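Local coordinates for STING-associated CdnE c-di-GMP synthase (Flavobacteriaceae, PDB 6WT8), which synthesises the cyclic dinucleotide c-di-GMP, probably from two GTP molecules, as a CD-NTase of a bacterial CBASS defence system that signals through STING, at residues Ser16-Val21 with Gly57-Tyr62; Arg89-Thr95 with Ile239-Asn243; Ile248-Leu253 with Val290-Leu296; Leu309-Ile313 with Ile343-Ser347. One frame throughout, in Å; residues are numbered along the deposited sequence.

Overall arrangement
Contact 4 is the buried one, apolar packing between two helices of the helical part of the chain. Contacts 1 and 3, whose centres lie about 24 Å apart, are partly buried meetings of loops at helix ends, and there backbone carbonyls, polar side chains and water do much of the work. Contact 2, nearest the middle of the chain, packs a short 3-10 segment after strand 85-90 on helix 235-248. That helix runs on into contact 3, and the two contacts touch where Ile242 O lies 3.9 Å from Leu253 CD2. Helix 60-81, which begins in contact 1, leads to the strand of contact 2, while the 290-296 loop of contact 3 precedes helix 300-314, one partner in contact 4.

Contact 1: Ser16-Val21 with Gly57-Tyr62; sequences SNPDLV and GVAPSY
Tyr62 carries its CG anti to its own carbonyl carbon (chi1 -64°), and that setting reaches the ring across to Pro18, whose CG lies 3.3 Å from the phenol OH. The two side chains reach out to meet from opposing sides. Asn17 is set by a different torsion: with CG anti to the backbone N (chi1 -177°), its amide turns to Val21, four residues on. There OD1 accepts the backbone N-H of Val21, and ND2 gives a proton to Val21 O at 3.0 Å, in the carbonyl plane on a lone pair. Gripped by two bonds, the amide is fixed in rotation, and its OD1 also lies 3.8 Å from the methyl CB of Ala59. Val21 meets that same methyl with its CG2, also 3.8 Å from Ala59 CB.

Both segments leave helices here. Helix 5-16 gives way to a type I turn from Asn17 to Leu20, closed by Leu20 N on Asn17 O, while Gly57, with positive phi, ends helix 46-56 just before the long helix 60-81 starts. The two exits are joined by one nearly straight backbone bond, Ala59 N to Ser16 O at 2.9 Å with an angle of 170° at the hydrogen. Close by, Ser16 CB packs 3.4 Å from Gly57 O. Lys101, from another loop, lies against both Pro18 and Tyr62. At the outside a water joins the segments: it donates to Asp19 OD2 and is hydrogen-bonded to Tyr62 OH, each at 3.2 Å.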
loop_
_atom_site.group_PDB
_atom_site.type_symbol
_atom_site.label_atom_id
_atom_site.label_comp_id
_atom_site.label_asym_id
_atom_site.label_seq_id
_atom_site.Cartn_x
_atom_site.Cartn_y
_atom_site.Cartn_z
ATOM N N SER A 16 -1.991 2.111 17.620
ATOM C CA SER A 16 -2.723 1.018 17.001
ATOM C C SER A 16 -4.009 0.642 17.717
ATOM O O SER A 16 -4.983 0.261 17.072
ATOM C CB SER A 16 -1.853 -0.247 16.953
ATOM O OG SER A 16 -0.750 -0.103 16.083
ATOM N N ASN A 17 -4.010 0.641 19.043
ATOM C CA ASN A 17 -5.155 0.070 19.758
ATOM C C ASN A 17 -5.142 0.634 21.170
ATOM O O ASN A 17 -4.976 -0.130 22.157
ATOM C CB ASN A 17 -5.043 -1.460 19.746
ATOM C CG ASN A 17 -6.235 -2.146 20.405
ATOM O OD1 ASN A 17 -7.301 -1.549 20.563
ATOM N ND2 ASN A 17 -6.054 -3.396 20.793
ATOM N N PRO A 18 -5.340 1.946 21.329
ATOM C CA PRO A 18 -5.183 2.540 22.662
ATOM C C PRO A 18 -6.200 2.052 23.664
ATOM O O PRO A 18 -5.926 2.125 24.864
ATOM C CB PRO A 18 -5.341 4.053 22.405
ATOM C CG PRO A 18 -6.095 4.133 21.110
ATOM C CD PRO A 18 -5.542 2.981 20.299
ATOM N N ASP A 19 -7.372 1.605 23.225
ATOM C CA ASP A 19 -8.389 1.135 24.163
ATOM C C ASP A 19 -8.310 -0.350 24.420
ATOM O O ASP A 19 -9.134 -0.877 25.186
ATOM C CB ASP A 19 -9.760 1.470 23.633
ATOM C CG ASP A 19 -10.016 2.966 23.637
ATOM O OD1 ASP A 19 -9.532 3.638 24.584
ATOM O OD2 ASP A 19 -10.661 3.442 22.682
ATOM N N LEU A 20 -7.319 -1.024 23.827
ATOM C CA LEU A 20 -7.054 -2.441 24.114
ATOM C C LEU A 20 -8.270 -3.316 23.809
ATOM O O LEU A 20 -8.655 -4.204 24.590
ATOM C CB LEU A 20 -6.563 -2.651 25.554
ATOM C CG LEU A 20 -5.328 -1.833 25.939
ATOM C CD1 LEU A 20 -4.822 -2.196 27.356
ATOM C CD2 LEU A 20 -4.233 -2.033 24.905
ATOM N N VAL A 21 -8.859 -3.071 22.638
ATOM C CA VAL A 21 -9.935 -3.930 22.181
ATOM C C VAL A 21 -9.344 -5.286 21.800
ATOM O O VAL A 21 -8.156 -5.418 21.480
ATOM C CB VAL A 21 -10.718 -3.314 21.003
ATOM C CG1 VAL A 21 -11.203 -1.891 21.384
ATOM C CG2 VAL A 21 -9.929 -3.358 19.760
ATOM N N GLY A 57 -1.200 -4.805 13.776
ATOM C CA GLY A 57 -1.684 -3.550 13.214
ATOM C C GLY A 57 -2.816 -2.884 13.997
ATOM O O GLY A 57 -2.951 -2.998 15.229
ATOM N N VAL A 58 -3.621 -2.114 13.264
ATOM C CA VAL A 58 -4.577 -1.167 13.825
ATOM C C VAL A 58 -5.892 -1.862 14.156
ATOM O O VAL A 58 -6.377 -2.731 13.404
ATOM C CB VAL A 58 -4.767 -0.022 12.793
ATOM C CG1 VAL A 58 -5.904 0.905 13.138
ATOM C CG2 VAL A 58 -3.426 0.792 12.659
ATOM N N ALA A 59 -6.492 -1.441 15.269
ATOM C CA ALA A 59 -7.809 -1.958 15.643
ATOM C C ALA A 59 -8.827 -1.726 14.512
ATOM O O ALA A 59 -8.833 -0.663 13.844
ATOM C CB ALA A 59 -8.291 -1.311 16.950
ATOM N N PRO A 60 -9.715 -2.698 14.284
ATOM C CA PRO A 60 -10.593 -2.666 13.099
ATOM C C PRO A 60 -11.567 -1.509 13.074
ATOM O O PRO A 60 -11.958 -1.099 11.956
ATOM C CB PRO A 60 -11.336 -4.002 13.166
ATOM C CG PRO A 60 -11.076 -4.568 14.543
ATOM C CD PRO A 60 -9.750 -3.995 14.984
ATOM N N SER A 61 -11.956 -0.935 14.208
ATOM C CA SER A 61 -12.931 0.150 14.141
ATOM C C SER A 61 -12.379 1.345 13.382
ATOM O O SER A 61 -13.137 2.023 12.689
ATOM C CB SER A 61 -13.382 0.551 15.551
ATOM O OG SER A 61 -12.335 1.289 16.201
ATOM N N TYR A 62 -11.064 1.617 13.493
ATOM C CA TYR A 62 -10.508 2.791 12.826
ATOM C C TYR A 62 -10.570 2.617 11.323
ATOM O O TYR A 62 -10.966 3.527 10.570
ATOM C CB TYR A 62 -9.049 2.989 13.273
ATOM C CG TYR A 62 -8.921 3.289 14.749
ATOM C CD1 TYR A 62 -9.303 4.507 15.268
ATOM C CD2 TYR A 62 -8.417 2.339 15.613
ATOM C CE1 TYR A 62 -9.205 4.764 16.646
ATOM C CE2 TYR A 62 -8.281 2.599 16.973
ATOM C CZ TYR A 62 -8.669 3.794 17.490
ATOM O OH TYR A 62 -8.532 3.968 18.879
HETATM O O HOH W 1 -10.770 1.856 19.876
#

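Contact 2: Arg89-Thr95 with Ile239-Asn243; sequences RQGSVMT and IERIN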
loop_
_atom_site.group_PDB
_atom_site.type_symbol
_atom_site.label_atom_id
_atom_site.label_comp_id
_atom_site.label_asym_id
_atom_site.label_seq_id
_atom_site.Cartn_x
_atom_site.Cartn_y
_atom_site.Cartn_z
ATOM N N ARG A 89 -10.676 3.382 -4.440
ATOM C CA ARG A 89 -9.976 3.727 -3.213
ATOM C C ARG A 89 -8.508 3.393 -3.357
ATOM O O ARG A 89 -8.135 2.479 -4.089
ATOM C CB ARG A 89 -10.513 2.915 -2.006
ATOM C CG ARG A 89 -12.008 3.095 -1.692
ATOM C CD ARG A 89 -12.311 4.503 -1.230
ATOM N NE ARG A 89 -13.731 4.522 -0.852
ATOM C CZ ARG A 89 -14.730 4.853 -1.694
ATOM N NH1 ARG A 89 -14.444 5.244 -2.931
ATOM N NH2 ARG A 89 -16.014 4.788 -1.293
ATOM N N GLN A 90 -7.652 4.101 -2.616
ATOM C CA GLN A 90 -6.232 3.743 -2.605
ATOM C C GLN A 90 -5.676 3.978 -1.225
ATOM O O GLN A 90 -6.309 4.601 -0.364
ATOM C CB GLN A 90 -5.387 4.530 -3.603
ATOM C CG GLN A 90 -5.378 6.072 -3.370
ATOM C CD GLN A 90 -4.462 6.828 -4.285
ATOM O OE1 GLN A 90 -4.089 6.364 -5.363
ATOM N NE2 GLN A 90 -4.063 8.022 -3.839
ATOM N N GLY A 91 -4.467 3.442 -1.030
ATOM C CA GLY A 91 -3.805 3.646 0.264
ATOM C C GLY A 91 -3.565 2.329 1.016
ATOM O O GLY A 91 -4.191 1.324 0.755
ATOM N N SER A 92 -2.622 2.356 1.955
ATOM C CA SER A 92 -2.316 1.165 2.734
ATOM C C SER A 92 -3.503 0.682 3.566
ATOM O O SER A 92 -3.570 -0.500 3.910
ATOM C CB SER A 92 -1.125 1.413 3.645
ATOM O OG SER A 92 -1.386 2.455 4.505
ATOM N N VAL A 93 -4.489 1.543 3.864
ATOM C CA VAL A 93 -5.653 1.082 4.601
ATOM C C VAL A 93 -6.403 0.034 3.784
ATOM O O VAL A 93 -6.988 -0.893 4.344
ATOM C CB VAL A 93 -6.528 2.290 5.006
ATOM C CG1 VAL A 93 -7.833 1.783 5.630
ATOM C CG2 VAL A 93 -5.780 3.199 6.027
HETATM N N MSE A 94 -6.289 0.095 2.446
HETATM C CA MSE A 94 -6.985 -0.892 1.627
HETATM C C MSE A 94 -6.388 -2.303 1.624
HETATM O O MSE A 94 -7.032 -3.242 1.162
HETATM C CB MSE A 94 -7.071 -0.421 0.163
HETATM C CG MSE A 94 -8.058 0.731 -0.006
HETATM SE SE MSE A 94 -9.902 0.281 0.471
HETATM C CE MSE A 94 -10.299 -0.883 -0.966
ATOM N N THR A 95 -5.169 -2.443 2.134
ATOM C CA THR A 95 -4.607 -3.771 2.442
ATOM C C THR A 95 -4.495 -4.008 3.927
ATOM O O THR A 95 -3.886 -5.010 4.348
ATOM C CB THR A 95 -3.226 -3.913 1.791
ATOM O OG1 THR A 95 -2.417 -2.791 2.116
ATOM C CG2 THR A 95 -3.318 -3.977 0.233
ATOM N N ILE A 239 -2.498 -2.997 -4.307
ATOM C CA ILE A 239 -3.511 -3.510 -3.380
ATOM C C ILE A 239 -3.827 -4.957 -3.713
ATOM O O ILE A 239 -3.824 -5.834 -2.841
ATOM C CB ILE A 239 -4.781 -2.638 -3.407
ATOM C CG1 ILE A 239 -4.490 -1.304 -2.745
ATOM C CG2 ILE A 239 -5.959 -3.369 -2.793
ATOM C CD1 ILE A 239 -5.504 -0.224 -3.130
ATOM N N GLU A 240 -4.157 -5.240 -4.987
ATOM C CA GLU A 240 -4.535 -6.587 -5.350
ATOM C C GLU A 240 -3.407 -7.558 -5.080
ATOM O O GLU A 240 -3.640 -8.651 -4.549
ATOM C CB GLU A 240 -4.965 -6.616 -6.815
ATOM C CG GLU A 240 -5.466 -7.998 -7.287
ATOM C CD GLU A 240 -6.838 -8.379 -6.726
ATOM O OE1 GLU A 240 -7.251 -9.540 -6.952
ATOM O OE2 GLU A 240 -7.492 -7.543 -6.070
ATOM N N ARG A 241 -2.173 -7.198 -5.450
ATOM C CA ARG A 241 -1.092 -8.174 -5.340
ATOM C C ARG A 241 -0.740 -8.458 -3.875
ATOM O O ARG A 241 -0.452 -9.615 -3.536
ATOM C CB ARG A 241 0.130 -7.687 -6.124
ATOM C CG ARG A 241 -0.023 -7.899 -7.636
ATOM C CD ARG A 241 1.225 -7.329 -8.347
ATOM N NE ARG A 241 1.053 -7.688 -9.774
ATOM C CZ ARG A 241 1.886 -7.299 -10.743
ATOM N NH1 ARG A 241 2.950 -6.523 -10.496
ATOM N NH2 ARG A 241 1.634 -7.710 -11.998
ATOM N N ILE A 242 -0.722 -7.413 -3.016
ATOM C CA ILE A 242 -0.475 -7.654 -1.590
ATOM C C ILE A 242 -1.588 -8.515 -0.995
ATOM O O ILE A 242 -1.323 -9.466 -0.232
ATOM C CB ILE A 242 -0.294 -6.320 -0.857
ATOM C CG1 ILE A 242 1.066 -5.750 -1.291
ATOM C CG2 ILE A 242 -0.355 -6.525 0.653
ATOM C CD1 ILE A 242 1.159 -4.227 -0.911
ATOM N N ASN A 243 -2.844 -8.214 -1.336
ATOM C CA ASN A 243 -3.940 -9.011 -0.775
ATOM C C ASN A 243 -3.864 -10.463 -1.238
ATOM O O ASN A 243 -4.042 -11.409 -0.440
ATOM C CB ASN A 243 -5.275 -8.360 -1.129
ATOM C CG ASN A 243 -5.559 -7.132 -0.270
ATOM O OD1 ASN A 243 -4.959 -6.951 0.805
ATOM N ND2 ASN A 243 -6.463 -6.251 -0.749
#
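The Gly91-Ser92 pair, just past strand 85-90, matches the Gly-Ser signature of the nucleotidyltransferase fold, and the 3-10 segment that starts at Ser92 presents Met94, here a selenomethionine, and Thr95 to Ile239, Ile242 and Asn243 on helix 235-248. Ile239 does most of the reaching. Its CD1 lodges between the end of the strand and Met94, 3.7 Å from Met94 CB and 3.9 Å from Arg89 O, while its CG2 stands 4.1 Å from Thr95 CG2. Cutting Ile239 back to an alanine removes these outer carbons and is likely to open a gap beside Met94 and the end of the strand. The strand leads into the Gly-Ser pair: its last residue, Gln90, pairs by backbone and by side chain with Asp106, in the Asp-X-Asp sequence that in relatives probably holds the catalytic metals. With OG1 between the backbone N and the carbonyl carbon (chi1 50°), Thr95 has CG2 anti to the carbonyl carbon, turned onto the helix, where it meets Ile242 CG2 at 3.9 Å and Asn243 OD1 at 3.4 Å. The threonine hydroxyl bonds Thr97 instead. Asn243 OD1 has its polar partner in Lys254, whose NZ also bonds Thr95 O, bridging helix and segment.

Contact 3: Ile248-Leu253 with Val290-Leu296; sequences ISNRRL and VKKYEDL
Arg252 lays one face of its guanidinium over Glu294 O, which sits 3.0 Å above the plane and over its centre, while the edge of the same group works separately. NE and NH2 both donate to a single atom, Leu296 O, at 2.8 Å from NE and 3.0 Å from NH2. The oxygen lies in the guanidinium plane, but NH2 approaches from above the carbonyl plane. NH1 turns back to Asn250 O, so the group is held flat from both ends.

Nearer the backbone, Arg252 CB meets the edge of the Tyr293 ring, 3.8 Å from CE2. The tyrosine OH comes against Ser249 CB at 3.5 Å and reaches Leu253 CB as well. With chi1 79°, Ser249 points OG back over the backbone, where it accepts from Arg252 N, as in an ST motif, and also from Leu253 N, and bonds Asp246 O. Asn250, in left-handed backbone conformation, is the C-prime residue of the Schellman motif ending helix 235-248. Its ND2 gives a bond of 2.9 Å to Glu294 O from above the carbonyl plane, and its amide stands 78° from the Glu294 carboxylate.

A methionine in place of Arg252 would probably leave Leu296 O without its paired donors and set the 290-296 loop freer to move. Two waters bridge the segments, between Ile248 O and Glu294 OE2 and between Asn250 and Asp295. The arginine charge is probably balanced largely by backbone oxygens; the Asp295 carboxylate, 5.4 Å from NH2 at OD1, may add a mild attraction.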
loop_
_atom_site.group_PDB
_atom_site.type_symbol
_atom_site.label_atom_id
_atom_site.label_comp_id
_atom_site.label_asym_id
_atom_site.label_seq_id
_atom_site.Cartn_x
_atom_site.Cartn_y
_atom_site.Cartn_z
ATOM N N ILE A 248 -1.872 -16.385 -0.314
ATOM C CA ILE A 248 -0.939 -17.455 -0.664
ATOM C C ILE A 248 0.031 -17.747 0.475
ATOM O O ILE A 248 0.372 -18.911 0.725
ATOM C CB ILE A 248 -0.193 -17.125 -1.967
ATOM C CG1 ILE A 248 -1.177 -16.946 -3.099
ATOM C CG2 ILE A 248 0.872 -18.182 -2.293
ATOM C CD1 ILE A 248 -0.508 -16.412 -4.416
ATOM N N SER A 249 0.476 -16.698 1.211
ATOM C CA SER A 249 1.414 -16.846 2.309
ATOM C C SER A 249 0.809 -17.428 3.582
ATOM O O SER A 249 1.506 -17.434 4.597
ATOM C CB SER A 249 1.992 -15.470 2.643
ATOM O OG SER A 249 1.085 -14.698 3.417
ATOM N N ASN A 250 -0.433 -17.923 3.555
ATOM C CA ASN A 250 -1.130 -18.376 4.779
ATOM C C ASN A 250 -1.221 -17.241 5.798
ATOM O O ASN A 250 -1.049 -17.412 7.014
ATOM C CB ASN A 250 -0.451 -19.618 5.425
ATOM C CG ASN A 250 -0.420 -20.799 4.534
ATOM O OD1 ASN A 250 -1.210 -20.960 3.610
ATOM N ND2 ASN A 250 0.488 -21.727 4.888
ATOM N N ARG A 251 -1.531 -16.044 5.282
ATOM C CA ARG A 251 -1.853 -14.868 6.105
ATOM C C ARG A 251 -0.677 -14.467 6.980
ATOM O O ARG A 251 -0.857 -14.101 8.157
ATOM C CB ARG A 251 -3.142 -15.085 6.922
ATOM C CG ARG A 251 -4.338 -15.301 5.986
ATOM C CD ARG A 251 -5.683 -15.463 6.679
ATOM N NE ARG A 251 -5.834 -16.746 7.394
ATOM C CZ ARG A 251 -6.972 -17.162 7.947
ATOM N NH1 ARG A 251 -8.068 -16.388 7.907
ATOM N NH2 ARG A 251 -7.003 -18.320 8.554
ATOM N N ARG A 252 0.529 -14.483 6.390
ATOM C CA ARG A 252 1.735 -14.012 7.078
ATOM C C ARG A 252 2.357 -12.764 6.462
ATOM O O ARG A 252 3.094 -12.041 7.190
ATOM C CB ARG A 252 2.798 -15.116 7.114
ATOM C CG ARG A 252 2.471 -16.111 8.290
ATOM C CD ARG A 252 2.745 -17.476 7.868
ATOM N NE ARG A 252 2.804 -18.440 8.957
ATOM C CZ ARG A 252 1.814 -19.306 9.260
ATOM N NH1 ARG A 252 0.620 -19.202 8.682
ATOM N NH2 ARG A 252 2.031 -20.261 10.183
ATOM N N LEU A 253 2.145 -12.506 5.167
ATOM C CA LEU A 253 2.855 -11.400 4.502
ATOM C C LEU A 253 2.523 -10.074 5.162
ATOM O O LEU A 253 3.429 -9.270 5.437
ATOM C CB LEU A 253 2.465 -11.348 3.012
ATOM C CG LEU A 253 2.925 -10.085 2.281
ATOM C CD1 LEU A 253 4.445 -10.077 2.243
ATOM C CD2 LEU A 253 2.344 -10.091 0.859
ATOM N N VAL A 290 7.365 -17.311 -0.812
ATOM C CA VAL A 290 6.410 -17.723 0.218
ATOM C C VAL A 290 6.755 -19.071 0.814
ATOM O O VAL A 290 6.414 -19.336 1.972
ATOM C CB VAL A 290 4.950 -17.775 -0.266
ATOM C CG1 VAL A 290 4.409 -16.380 -0.481
ATOM C CG2 VAL A 290 4.783 -18.730 -1.493
ATOM N N LYS A 291 7.386 -19.969 0.041
ATOM C CA LYS A 291 7.661 -21.292 0.604
ATOM C C LYS A 291 8.623 -21.216 1.783
ATOM O O LYS A 291 8.678 -22.153 2.593
ATOM C CB LYS A 291 8.208 -22.247 -0.462
ATOM C CG LYS A 291 7.185 -22.481 -1.536
ATOM C CD LYS A 291 7.371 -23.829 -2.227
ATOM C CE LYS A 291 6.042 -24.279 -2.788
ATOM N NZ LYS A 291 5.532 -23.245 -3.737
ATOM N N LYS A 292 9.390 -20.136 1.890
ATOM C CA LYS A 292 10.333 -20.025 2.988
ATOM C C LYS A 292 9.668 -19.676 4.293
ATOM O O LYS A 292 10.266 -19.931 5.329
ATOM C CB LYS A 292 11.395 -18.983 2.682
ATOM C CG LYS A 292 12.222 -19.423 1.467
ATOM C CD LYS A 292 13.249 -18.372 1.128
ATOM C CE LYS A 292 14.044 -18.796 -0.137
ATOM N NZ LYS A 292 14.917 -17.729 -0.685
ATOM N N TYR A 293 8.428 -19.166 4.267
ATOM C CA TYR A 293 7.858 -18.697 5.511
ATOM C C TYR A 293 6.371 -18.998 5.727
ATOM O O TYR A 293 5.872 -18.712 6.828
ATOM C CB TYR A 293 8.097 -17.181 5.646
ATOM C CG TYR A 293 7.308 -16.283 4.715
ATOM C CD1 TYR A 293 7.790 -15.954 3.444
ATOM C CD2 TYR A 293 6.052 -15.824 5.103
ATOM C CE1 TYR A 293 7.044 -15.098 2.611
ATOM C CE2 TYR A 293 5.342 -14.971 4.335
ATOM C CZ TYR A 293 5.829 -14.645 3.082
ATOM O OH TYR A 293 5.060 -13.813 2.269
ATOM N N GLU A 294 5.641 -19.539 4.737
ATOM C CA GLU A 294 4.202 -19.670 4.906
ATOM C C GLU A 294 3.797 -20.613 6.037
ATOM O O GLU A 294 2.646 -20.527 6.497
ATOM C CB GLU A 294 3.560 -20.128 3.612
ATOM C CG GLU A 294 3.918 -21.563 3.214
ATOM C CD GLU A 294 3.265 -21.882 1.885
ATOM O OE1 GLU A 294 3.678 -21.249 0.899
ATOM O OE2 GLU A 294 2.306 -22.681 1.845
ATOM N N ASP A 295 4.692 -21.480 6.520
ATOM C CA ASP A 295 4.325 -22.382 7.616
ATOM C C ASP A 295 5.101 -22.070 8.882
ATOM O O ASP A 295 5.067 -22.856 9.838
ATOM C CB ASP A 295 4.533 -23.840 7.203
ATOM C CG ASP A 295 3.532 -24.279 6.159
ATOM O OD1 ASP A 295 2.342 -23.914 6.282
ATOM O OD2 ASP A 295 3.928 -25.053 5.254
ATOM N N LEU A 296 5.782 -20.946 8.923
ATOM C CA LEU A 296 6.547 -20.613 10.123
ATOM C C LEU A 296 5.660 -19.965 11.184
ATOM O O LEU A 296 4.761 -19.170 10.876
ATOM C CB LEU A 296 7.669 -19.631 9.779
ATOM C CG LEU A 296 8.837 -20.260 8.994
ATOM C CD1 LEU A 296 9.877 -19.154 8.814
ATOM C CD2 LEU A 296 9.457 -21.381 9.741
HETATM O O HOH W 2 0.265 -21.271 -0.320
HETATM O O HOH W 3 0.598 -24.685 4.488
#

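Contact 4: Leu309-Ile313 with Ile343-Ser347; sequences LTNII and IEFLS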
loop_
_atom_site.group_PDB
_atom_site.type_symbol
_atom_site.label_atom_id
_atom_site.label_comp_id
_atom_site.label_asym_id
_atom_site.label_seq_id
_atom_site.Cartn_x
_atom_site.Cartn_y
_atom_site.Cartn_z
ATOM N N LEU A 309 16.983 -8.950 4.828
ATOM C CA LEU A 309 17.714 -7.674 4.810
ATOM C C LEU A 309 19.210 -7.888 4.717
ATOM O O LEU A 309 19.877 -7.154 3.978
ATOM C CB LEU A 309 17.386 -6.846 6.040
ATOM C CG LEU A 309 15.900 -6.496 6.204
ATOM C CD1 LEU A 309 15.753 -5.492 7.331
ATOM C CD2 LEU A 309 15.277 -5.925 4.985
ATOM N N THR A 310 19.750 -8.903 5.416
ATOM C CA THR A 310 21.171 -9.227 5.305
ATOM C C THR A 310 21.565 -9.553 3.872
ATOM O O THR A 310 22.623 -9.099 3.388
ATOM C CB THR A 310 21.453 -10.400 6.264
ATOM O OG1 THR A 310 21.250 -9.873 7.571
ATOM C CG2 THR A 310 22.879 -10.896 6.072
ATOM N N ASN A 311 20.723 -10.306 3.159
ATOM C CA ASN A 311 21.000 -10.655 1.764
ATOM C C ASN A 311 20.938 -9.431 0.876
ATOM O O ASN A 311 21.751 -9.280 -0.048
ATOM C CB ASN A 311 19.971 -11.672 1.249
ATOM C CG ASN A 311 20.132 -13.066 1.886
ATOM O OD1 ASN A 311 21.155 -13.374 2.495
ATOM N ND2 ASN A 311 19.110 -13.904 1.735
ATOM N N ILE A 312 19.996 -8.530 1.154
ATOM C CA ILE A 312 19.954 -7.281 0.378
ATOM C C ILE A 312 21.228 -6.468 0.553
ATOM O O ILE A 312 21.727 -5.873 -0.420
ATOM C CB ILE A 312 18.707 -6.466 0.757
ATOM C CG1 ILE A 312 17.501 -7.201 0.177
ATOM C CG2 ILE A 312 18.811 -4.953 0.293
ATOM C CD1 ILE A 312 16.200 -6.617 0.743
ATOM N N ILE A 313 21.722 -6.350 1.796
ATOM C CA ILE A 313 22.938 -5.577 2.064
ATOM C C ILE A 313 24.142 -6.226 1.396
ATOM O O ILE A 313 25.015 -5.521 0.853
ATOM C CB ILE A 313 23.127 -5.438 3.586
ATOM C CG1 ILE A 313 22.027 -4.563 4.189
ATOM C CG2 ILE A 313 24.523 -4.895 3.951
ATOM C CD1 ILE A 313 21.873 -4.874 5.706
ATOM N N ILE A 343 18.242 0.248 5.584
ATOM C CA ILE A 343 18.138 -1.217 5.692
ATOM C C ILE A 343 19.103 -1.719 6.761
ATOM O O ILE A 343 18.766 -2.615 7.542
ATOM C CB ILE A 343 18.422 -1.890 4.331
ATOM C CG1 ILE A 343 17.436 -1.377 3.271
ATOM C CG2 ILE A 343 18.392 -3.441 4.429
ATOM C CD1 ILE A 343 15.992 -1.681 3.603
ATOM N N GLU A 344 20.349 -1.187 6.786
ATOM C CA GLU A 344 21.307 -1.612 7.820
ATOM C C GLU A 344 20.791 -1.299 9.240
ATOM O O GLU A 344 20.921 -2.133 10.148
ATOM C CB GLU A 344 22.673 -0.949 7.606
ATOM C CG GLU A 344 23.381 -1.450 6.370
ATOM C CD GLU A 344 24.616 -0.633 5.972
ATOM O OE1 GLU A 344 25.160 0.123 6.817
ATOM O OE2 GLU A 344 25.021 -0.739 4.796
ATOM N N PHE A 345 20.233 -0.106 9.482
ATOM C CA PHE A 345 19.679 0.166 10.812
ATOM C C PHE A 345 18.515 -0.752 11.117
ATOM O O PHE A 345 18.361 -1.215 12.270
ATOM C CB PHE A 345 19.262 1.650 10.901
ATOM C CG PHE A 345 20.420 2.588 11.121
ATOM C CD1 PHE A 345 21.307 2.365 12.167
ATOM C CD2 PHE A 345 20.603 3.687 10.293
ATOM C CE1 PHE A 345 22.344 3.289 12.394
ATOM C CE2 PHE A 345 21.644 4.597 10.538
ATOM C CZ PHE A 345 22.519 4.364 11.554
ATOM N N LEU A 346 17.674 -1.043 10.126
ATOM C CA LEU A 346 16.571 -1.988 10.385
ATOM C C LEU A 346 17.110 -3.370 10.720
ATOM O O LEU A 346 16.592 -4.036 11.624
ATOM C CB LEU A 346 15.663 -2.105 9.157
ATOM C CG LEU A 346 14.816 -0.896 8.847
ATOM C CD1 LEU A 346 14.027 -1.210 7.566
ATOM C CD2 LEU A 346 13.828 -0.572 9.973
ATOM N N SER A 347 18.136 -3.833 10.003
ATOM C CA SER A 347 18.672 -5.155 10.292
ATOM C C SER A 347 19.292 -5.198 11.682
ATOM O O SER A 347 19.172 -6.228 12.374
ATOM C CB SER A 347 19.654 -5.542 9.199
ATOM O OG SER A 347 20.854 -4.842 9.370
#
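Leu309 is one of two bumps on helix 300-314, and it drops into a hollow of helix 336-360 whose walls are Ile343, Leu346, Ser347 and, one turn on, Leu350. Its CD1 reaches deepest, 3.8 Å from Leu346 CB and 3.9 Å from Ser347 N, so the methyl rests on the helix backbone between the side chains. The small Ser347 is consistent with so close an approach.

The fit is returned from the other side. Ile343 CG2, anti to its backbone N, enters a hollow lined by Leu309, Ile312 and Ile313, 3.9 Å from Leu309 CB and 3.8 Å from Ile313 CG1, with Ile312 CG2 a little farther off. Ile313 and Ile343 pass alongside, pointing opposite ways. Ile313 then fills the next dip along: its CD1 settles 3.8 Å from Glu344 CG and 3.8 Å from Ser347 OG, touching only the aliphatic part of the glutamate. The serine hydroxyl is occupied within its own helix, giving its proton to Glu344 O at 2.8 Å, and so can lie against a methyl group.

Ile284 of helix 278-287 packs on Leu309, Ile312 and Ile343 together, while Leu346 touches Ile263 of helix 253-266. The axes of segments 309-313 and 343-347 approach to 9.7 Å, their directions 147° apart. Leu309 in its four-residue hole is a knobs-into-holes contact, between helices that run roughly antiparallel, as expected in the helical bundle that accompanies the nucleotidyltransferase core of CD-NTases.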